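Local coordinates for periplasmic binding protein/LacI transcriptional regulator (Burkholderia graminis C4D1M, PDB 5HQJ) that binds D-arabinose in its pyranose form and probably serves as the sugar-capturing solute-binding component of an ABC transporter, at residues Asn166-Gly171 / Met265-Val270. Numbering follows the deposited sequence.
With 64K (alpha-D-arabinopyranose), chain B.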
loop_
_atom_site.group_PDB
_atom_site.type_symbol
_atom_site.label_atom_id
_atom_site.label_comp_id
_atom_site.label_asym_id
_atom_site.label_seq_id
_atom_site.Cartn_x
_atom_site.Cartn_y
_atom_site.Cartn_z
ATOM N N ASN A 166 6.525 -4.576 -4.912
ATOM C CA ASN A 166 7.588 -4.875 -5.860
ATOM C C ASN A 166 7.676 -3.861 -6.999
ATOM O O ASN A 166 8.758 -3.548 -7.455
ATOM C CB ASN A 166 7.433 -6.292 -6.430
ATOM C CG ASN A 166 7.700 -7.346 -5.398
ATOM O OD1 ASN A 166 8.392 -7.103 -4.408
ATOM N ND2 ASN A 166 7.183 -8.530 -5.623
ATOM N N GLU A 167 6.545 -3.306 -7.425
ATOM C CA GLU A 167 6.566 -2.224 -8.368
ATOM C C GLU A 167 7.249 -0.981 -7.813
ATOM O O GLU A 167 7.972 -0.316 -8.526
ATOM C CB GLU A 167 5.137 -1.912 -8.797
ATOM C CG GLU A 167 4.609 -3.028 -9.697
ATOM C CD GLU A 167 3.127 -2.918 -9.999
ATOM O OE1 GLU A 167 2.419 -2.258 -9.224
ATOM O OE2 GLU A 167 2.666 -3.498 -11.003
ATOM N N ARG A 168 6.993 -0.665 -6.553
ATOM C CA ARG A 168 7.633 0.461 -5.910
ATOM C C ARG A 168 9.141 0.265 -5.953
ATOM O O ARG A 168 9.914 1.172 -6.257
ATOM C CB ARG A 168 7.184 0.607 -4.442
ATOM C CG ARG A 168 5.725 1.019 -4.347
ATOM C CD ARG A 168 5.197 0.984 -2.902
ATOM N NE ARG A 168 3.749 1.056 -2.966
ATOM C CZ ARG A 168 2.923 0.852 -1.959
ATOM N NH1 ARG A 168 3.379 0.615 -0.726
ATOM N NH2 ARG A 168 1.601 0.940 -2.159
ATOM N N ILE A 169 9.572 -0.928 -5.587
ATOM C CA ILE A 169 11.010 -1.220 -5.649
ATOM C C ILE A 169 11.599 -1.086 -7.072
ATOM O O ILE A 169 12.697 -0.508 -7.313
ATOM C CB ILE A 169 11.307 -2.649 -5.110
ATOM C CG1 ILE A 169 10.895 -2.772 -3.641
ATOM C CG2 ILE A 169 12.801 -3.037 -5.262
ATOM C CD1 ILE A 169 10.872 -4.218 -3.130
ATOM N N ALA A 170 10.892 -1.625 -8.050
ATOM C CA ALA A 170 11.331 -1.495 -9.443
ATOM C C ALA A 170 11.419 -0.036 -9.889
ATOM O O ALA A 170 12.373 0.337 -10.567
ATOM C CB ALA A 170 10.425 -2.295 -10.320
ATOM N N GLY A 171 10.457 0.784 -9.481
ATOM C CA GLY A 171 10.530 2.210 -9.749
ATOM C C GLY A 171 11.734 2.901 -9.132
ATOM O O GLY A 171 12.405 3.711 -9.775
HETATM N N MSE A 265 5.619 9.341 1.296
HETATM C CA MSE A 265 4.704 9.226 0.166
HETATM C C MSE A 265 3.348 8.807 0.713
HETATM O O MSE A 265 3.255 7.701 1.256
HETATM C CB MSE A 265 5.209 8.206 -0.869
HETATM C CG MSE A 265 6.615 8.458 -1.372
HETATM SE SE MSE A 265 6.616 10.008 -2.544
HETATM C CE MSE A 265 5.790 9.237 -4.124
ATOM N N VAL A 266 2.325 9.673 0.578
ATOM C CA VAL A 266 1.006 9.404 1.113
ATOM C C VAL A 266 0.082 9.089 -0.037
ATOM O O VAL A 266 -0.092 9.906 -0.919
ATOM C CB VAL A 266 0.477 10.557 1.947
ATOM C CG1 VAL A 266 -0.865 10.166 2.583
ATOM C CG2 VAL A 266 1.510 10.943 3.022
ATOM N N GLN A 267 -0.484 7.890 -0.020
ATOM C CA GLN A 267 -1.441 7.437 -1.015
ATOM C C GLN A 267 -2.807 8.050 -0.641
ATOM O O GLN A 267 -2.853 8.906 0.227
ATOM C CB GLN A 267 -1.484 5.909 -1.056
ATOM C CG GLN A 267 -0.139 5.233 -1.167
ATOM C CD GLN A 267 -0.338 3.755 -1.223
ATOM O OE1 GLN A 267 -0.870 3.233 -2.188
ATOM N NE2 GLN A 267 0.078 3.054 -0.158
ATOM N N ARG A 268 -3.881 7.644 -1.314
ATOM C CA ARG A 268 -5.224 8.079 -0.981
ATOM C C ARG A 268 -6.113 6.875 -0.608
ATOM O O ARG A 268 -6.994 6.498 -1.344
ATOM C CB ARG A 268 -5.817 8.901 -2.154
ATOM C CG ARG A 268 -5.097 10.225 -2.412
ATOM C CD ARG A 268 -5.937 11.237 -3.138
ATOM N NE ARG A 268 -5.285 12.540 -3.079
ATOM C CZ ARG A 268 -4.325 12.930 -3.907
ATOM N NH1 ARG A 268 -3.917 12.126 -4.871
ATOM N NH2 ARG A 268 -3.786 14.124 -3.766
ATOM N N PRO A 269 -5.848 6.240 0.555
ATOM C CA PRO A 269 -6.577 5.019 0.946
ATOM C C PRO A 269 -8.084 5.252 1.201
ATOM O O PRO A 269 -8.918 4.393 0.927
ATOM C CB PRO A 269 -5.827 4.567 2.224
ATOM C CG PRO A 269 -5.111 5.789 2.737
ATOM C CD PRO A 269 -4.748 6.557 1.481
ATOM N N VAL A 270 -8.435 6.416 1.755
ATOM C CA VAL A 270 -9.832 6.747 2.008
ATOM C C VAL A 270 -10.562 6.792 0.670
ATOM O O VAL A 270 -11.631 6.215 0.516
ATOM C CB VAL A 270 -9.993 8.110 2.746
ATOM C CG1 VAL A 270 -11.441 8.336 3.056
ATOM C CG2 VAL A 270 -9.229 8.103 4.005
HETATM O O2 64K B . -0.180 0.203 -0.260
HETATM C C2 64K B . 0.405 -0.631 0.797
HETATM C C3 64K B . 0.722 0.266 1.950
HETATM O O3 64K B . 1.876 1.015 1.637
HETATM C C4 64K B . 1.056 -0.519 3.213
HETATM O O4 64K B . 2.304 -1.227 3.094
HETATM C C5 64K B . 0.011 -1.507 3.473
HETATM O O5 64K B . -0.030 -2.446 2.370
HETATM C C1 64K B . -0.578 -1.690 1.210
HETATM O O1 64K B . -0.746 -2.565 0.163
#
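Arg168 and Gln267 meet at O2 of the bound arabinopyranose in the sugar site of a two-domain periplasmic binding protein, reaching in from opposite directions off helix 163-176 and segment 265-270. The tight part is small: just 70 Å² is buried between the segments, all of it by this pair. No direct hydrogen bond joins them: Arg168 NH2 and Gln267 NE2, 3.3 Å apart, are both donors, and Gln267 OE1, 3.4 Å from Arg168 NH2, is poorly angled. The sugar makes the link instead. Its O2 lies in the guanidinium plane at the edge, 2.7 Å from Arg168 NH2 with a nearly straight N-H...O angle of 168°. The amide, turned 80° from that plane, brings Gln267 NE2 to the same O2 at 174°. By contrast, the backbones stand well apart, their nearest CA atoms (Arg168 and Met265) 11.1 Å from each other. Arg168 spans the gap with a chain extended from CG to NE. Second-shell Asn132 accepts from Arg168 NE and Thr130 bonds Gln267 OE1, while Gln267 NE2 also donates to Asp247 OD1, a carboxylate that itself binds the sugar. Phe246 adds a cation-pi contact to the arginine, whose NH1 also donates to sugar O3 at 2.8 Å.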